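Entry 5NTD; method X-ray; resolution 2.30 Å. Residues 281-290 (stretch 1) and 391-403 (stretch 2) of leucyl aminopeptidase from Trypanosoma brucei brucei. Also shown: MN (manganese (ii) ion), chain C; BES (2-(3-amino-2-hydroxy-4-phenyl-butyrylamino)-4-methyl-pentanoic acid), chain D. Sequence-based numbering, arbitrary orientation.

Stretch 1, residues 281-290: VKKVSLVGKG
Stretch 2 391-403: FTPDVVIDMATLT

The most unusual feature of this contact lies at its C-terminal end, where a lysine amine is a metal ligand. Lys 289 NZ binds the manganese ion at 2.1 Å. The bound group BES binds the same ion through its N2 at 2.0 Å and its O2 at 1.9 Å, and three further ligand atoms come from elsewhere in the structure. The lysine chain is fully extended, with all four chi angles t. It runs along the end of stretch 2, with Lys 289 CB 3.5 Å from Ala 400 CB and Lys 289 CD 4.2 Å from Leu 402 CD1. Ala 400 presents only its methyl here. Lys 289 NZ also lies 3.0 Å from Thr 401 O, but this pair is not a hydrogen bond.

Stretch 1 runs as a strand to Gly 290 and pairs in parallel with strand 395-400 of stretch 2. Their directions differ by 16°, and their axes approach to 4.6 Å. Val 284 pairs with Val 395, Ser 285 with Val 396, Leu 286 with Ile 397, Val 287 with Asp 398 and Gly 288 with Met 399. Paired CA atoms lie 4.4 to 5.0 Å apart. In the paired segments phi runs from about -100° to -139° and psi from about 118° to 141°, which is extended beta geometry.

The hydrogen bonds alternate as parallel strands require. Ser 285 N donates to Val 395 O at 2.9 Å, and Ile 397 N to Ser 285 O at 2.9 Å. Val 287 N donates to Ile 397 O at 2.8 Å, and Met 399 N to Val 287 O at 2.9 Å. Lys 289 N closes the ladder on Met 399 O at 3.0 Å. The same carbonyl oxygens also receive CA-H...O contacts; the shortest joins Asp 398 CA to Val 287 O at 3.0 Å.

At the other end, Lys 283 O accepts from both Asp 394 N at 2.7 Å and Val 395 N at 3.2 Å. Asp 394 has phi/psi of -80/-32 and chi1 m. Its carboxylate turns back, so that OD2 accepts from Lys 283 N at 2.9 Å.

Val 284, Leu 286, Val 395, Ile 397 and Met 399 share one face. Val 284 CG1 meets Ile 397 CD1 at 4.0 Å, and Leu 286 CD2 meets Ile 397 CB at 3.9 Å. Both valines are t; Leu 286 and Ile 397 are m, t. These apolar chains suit a buried face; Met 399, chi1 m and chi2 t, leads its end away from stretch 1. Gly 288 adds no side chain there.

Ser 285, Val 287, Val 396 and Asp 398 occupy the other face. Ser 285 OG, with chi1 m, reaches Pro 393 CB at 3.4 Å and is hydrogen-bonded elsewhere in the structure. Both carboxylate oxygens of buried Asp 398, chi1 p, are also satisfied elsewhere. Lys 283 CD packs 3.7 Å from Phe 391 CD2.

Water 2 donates to Lys 289 O at 2.8 Å and accepts from Thr 401 N at 3.0 Å, extending the link past the ladder. Together the stretches bury 877 Å².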

# COMPACT_ATOMS: atom_id res chain seq x y z
N VAL G 281 -5.12 -20.26 49.91
CA VAL G 281 -5.55 -18.86 50.18
C VAL G 281 -6.53 -18.37 49.10
O VAL G 281 -7.22 -17.40 49.28
CB VAL G 281 -4.37 -17.85 50.30
CG1 VAL G 281 -3.42 -18.25 51.39
CG2 VAL G 281 -3.60 -17.70 48.99
N LYS G 282 -6.51 -19.04 47.96
CA LYS G 282 -7.28 -18.68 46.77
C LYS G 282 -7.27 -19.80 45.77
O LYS G 282 -6.33 -20.58 45.67
CB LYS G 282 -6.66 -17.43 46.08
CG LYS G 282 -7.64 -16.47 45.41
CD LYS G 282 -8.53 -15.84 46.45
CE LYS G 282 -8.48 -14.34 46.44
NZ LYS G 282 -9.18 -13.85 47.65
N LYS G 283 -8.31 -19.84 44.97
CA LYS G 283 -8.34 -20.71 43.78
C LYS G 283 -8.23 -19.86 42.51
O LYS G 283 -9.08 -19.00 42.23
CB LYS G 283 -9.61 -21.55 43.73
CG LYS G 283 -9.88 -22.32 45.00
CD LYS G 283 -10.99 -23.34 44.77
CE LYS G 283 -11.84 -23.61 46.01
NZ LYS G 283 -13.18 -22.96 45.83
N VAL G 284 -7.16 -20.11 41.75
CA VAL G 284 -6.84 -19.30 40.59
C VAL G 284 -6.70 -20.20 39.37
O VAL G 284 -5.96 -21.16 39.39
CB VAL G 284 -5.54 -18.50 40.78
CG1 VAL G 284 -5.26 -17.65 39.56
CG2 VAL G 284 -5.63 -17.62 42.00
N SER G 285 -7.39 -19.82 38.31
CA SER G 285 -7.26 -20.47 36.99
C SER G 285 -6.48 -19.58 36.04
O SER G 285 -6.85 -18.43 35.79
CB SER G 285 -8.59 -20.79 36.38
OG SER G 285 -9.21 -21.87 37.05
N LEU G 286 -5.41 -20.14 35.52
CA LEU G 286 -4.57 -19.47 34.55
C LEU G 286 -4.93 -19.98 33.17
O LEU G 286 -5.09 -21.18 32.98
CB LEU G 286 -3.08 -19.72 34.79
CG LEU G 286 -2.58 -19.41 36.20
CD1 LEU G 286 -1.13 -19.87 36.36
CD2 LEU G 286 -2.67 -17.92 36.51
N VAL G 287 -4.98 -19.07 32.21
CA VAL G 287 -5.23 -19.43 30.80
C VAL G 287 -4.24 -18.67 29.90
O VAL G 287 -4.15 -17.49 29.97
CB VAL G 287 -6.66 -19.08 30.39
CG1 VAL G 287 -6.94 -19.57 28.98
CG2 VAL G 287 -7.64 -19.72 31.35
N GLY G 288 -3.52 -19.40 29.07
CA GLY G 288 -2.48 -18.81 28.24
C GLY G 288 -2.66 -19.04 26.75
O GLY G 288 -2.99 -20.13 26.32
N LYS G 289 -2.45 -17.98 25.98
CA LYS G 289 -2.48 -18.04 24.50
C LYS G 289 -1.20 -18.73 24.07
O LYS G 289 -0.10 -18.19 24.21
CB LYS G 289 -2.61 -16.65 23.85
CG LYS G 289 -2.55 -16.66 22.32
CD LYS G 289 -2.48 -15.24 21.70
CE LYS G 289 -2.30 -15.27 20.17
NZ LYS G 289 -2.07 -13.98 19.47
N GLY G 290 -1.35 -19.94 23.56
CA GLY G 290 -0.21 -20.74 23.13
C GLY G 290 -0.13 -20.92 21.64
O GLY G 290 -0.12 -22.03 21.11
N PHE G 391 -13.14 -27.66 40.31
CA PHE G 391 -13.45 -26.50 41.17
C PHE G 391 -13.82 -25.31 40.30
O PHE G 391 -13.57 -25.31 39.09
CB PHE G 391 -12.26 -26.15 42.03
CG PHE G 391 -11.08 -25.60 41.25
CD1 PHE G 391 -10.15 -26.46 40.69
CD2 PHE G 391 -10.89 -24.23 41.13
CE1 PHE G 391 -9.04 -25.96 40.01
CE2 PHE G 391 -9.79 -23.72 40.45
CZ PHE G 391 -8.87 -24.59 39.88
N THR G 392 -14.38 -24.30 40.93
CA THR G 392 -14.67 -23.02 40.27
C THR G 392 -13.69 -21.99 40.81
O THR G 392 -13.63 -21.80 42.00
CB THR G 392 -16.11 -22.54 40.53
OG1 THR G 392 -17.02 -23.54 40.06
CG2 THR G 392 -16.42 -21.24 39.75
N PRO G 393 -12.93 -21.31 39.93
CA PRO G 393 -11.92 -20.41 40.44
C PRO G 393 -12.50 -19.13 40.97
O PRO G 393 -13.57 -18.71 40.58
CB PRO G 393 -11.08 -20.10 39.20
CG PRO G 393 -12.02 -20.25 38.07
CD PRO G 393 -12.87 -21.41 38.46
N ASP G 394 -11.76 -18.54 41.90
CA ASP G 394 -12.07 -17.23 42.45
C ASP G 394 -11.61 -16.16 41.49
O ASP G 394 -12.15 -15.06 41.46
CB ASP G 394 -11.38 -17.00 43.80
CG ASP G 394 -11.80 -18.04 44.85
OD1 ASP G 394 -13.02 -18.28 45.01
OD2 ASP G 394 -10.88 -18.63 45.48
N VAL G 395 -10.52 -16.47 40.81
CA VAL G 395 -9.85 -15.52 39.94
C VAL G 395 -9.44 -16.26 38.68
O VAL G 395 -8.88 -17.34 38.75
CB VAL G 395 -8.58 -14.93 40.57
CG1 VAL G 395 -7.91 -13.96 39.62
CG2 VAL G 395 -8.91 -14.21 41.87
N VAL G 396 -9.70 -15.63 37.55
CA VAL G 396 -9.21 -16.12 36.25
C VAL G 396 -8.22 -15.11 35.70
O VAL G 396 -8.52 -13.92 35.62
CB VAL G 396 -10.32 -16.30 35.22
CG1 VAL G 396 -9.74 -16.68 33.86
CG2 VAL G 396 -11.27 -17.37 35.66
N ILE G 397 -7.03 -15.61 35.36
CA ILE G 397 -6.01 -14.78 34.75
C ILE G 397 -5.69 -15.35 33.40
O ILE G 397 -5.25 -16.51 33.28
CB ILE G 397 -4.70 -14.73 35.55
CG1 ILE G 397 -4.95 -14.26 36.97
CG2 ILE G 397 -3.68 -13.81 34.88
CD1 ILE G 397 -3.74 -14.38 37.87
N ASP G 398 -5.94 -14.57 32.36
CA ASP G 398 -5.49 -15.00 31.03
C ASP G 398 -4.33 -14.09 30.61
O ASP G 398 -4.33 -12.90 30.90
CB ASP G 398 -6.63 -15.05 30.01
CG ASP G 398 -6.97 -13.69 29.43
OD1 ASP G 398 -6.16 -13.19 28.63
OD2 ASP G 398 -8.01 -13.14 29.84
N MET G 399 -3.36 -14.70 29.98
CA MET G 399 -2.17 -14.00 29.50
C MET G 399 -1.97 -14.32 28.04
O MET G 399 -2.01 -15.48 27.65
CB MET G 399 -0.91 -14.37 30.28
CG MET G 399 -1.05 -14.13 31.79
SD MET G 399 0.46 -14.48 32.70
CE MET G 399 1.09 -12.85 32.96
N ALA G 400 -1.74 -13.28 27.25
CA ALA G 400 -1.72 -13.43 25.78
C ALA G 400 -0.98 -12.32 25.09
O ALA G 400 -1.09 -11.16 25.45
CB ALA G 400 -3.13 -13.50 25.27
N THR G 401 -0.24 -12.71 24.08
CA THR G 401 0.39 -11.75 23.14
C THR G 401 -0.66 -11.33 22.10
O THR G 401 -0.66 -11.77 20.97
CB THR G 401 1.60 -12.38 22.45
OG1 THR G 401 1.24 -13.68 21.96
CG2 THR G 401 2.73 -12.52 23.43
N LEU G 402 -1.60 -10.54 22.54
CA LEU G 402 -2.89 -10.51 21.88
C LEU G 402 -3.07 -9.44 20.77
O LEU G 402 -3.70 -9.74 19.77
CB LEU G 402 -4.05 -10.42 22.89
CG LEU G 402 -5.42 -10.86 22.34
CD1 LEU G 402 -5.40 -12.29 21.82
CD2 LEU G 402 -6.48 -10.71 23.41
N THR G 403 -2.60 -8.22 21.00
CA THR G 403 -2.88 -7.13 20.08
C THR G 403 -1.68 -6.27 19.82
O THR G 403 -0.93 -5.94 20.74
CB THR G 403 -4.02 -6.20 20.57
OG1 THR G 403 -3.62 -5.51 21.75
CG2 THR G 403 -5.31 -6.96 20.87
MN MN C . -1.61 -14.07 17.47
N2 BES D . -0.47 -12.43 17.80
C1 BES D . -0.99 -11.20 17.21
C6 BES D . -0.73 -9.94 18.08
C7 BES D . 0.62 -9.29 17.99
C8 BES D . 1.69 -9.76 18.75
C12 BES D . 0.82 -8.18 17.18
C9 BES D . 2.94 -9.15 18.67
C11 BES D . 2.08 -7.57 17.10
C10 BES D . 3.14 -8.05 17.84
C2 BES D . -2.49 -11.43 16.97
O2 BES D . -2.85 -12.82 16.71
C3 BES D . -2.89 -10.64 15.75
O3 BES D . -2.74 -11.27 14.67
N1 BES D . -3.37 -9.42 16.02
C4 BES D . -3.83 -8.47 15.05
C13 BES D . -5.32 -8.60 14.79
C14 BES D . -5.81 -7.90 13.52
C15 BES D . -4.99 -8.11 12.25
C16 BES D . -7.21 -8.37 13.20
C5 BES D . -3.59 -7.08 15.53
O1 BES D . -3.19 -6.26 14.70
O4 BES D . -3.80 -6.77 16.70
O HOH W 1 -15.21 -24.93 43.99
O HOH W 2 0.70 -15.54 23.90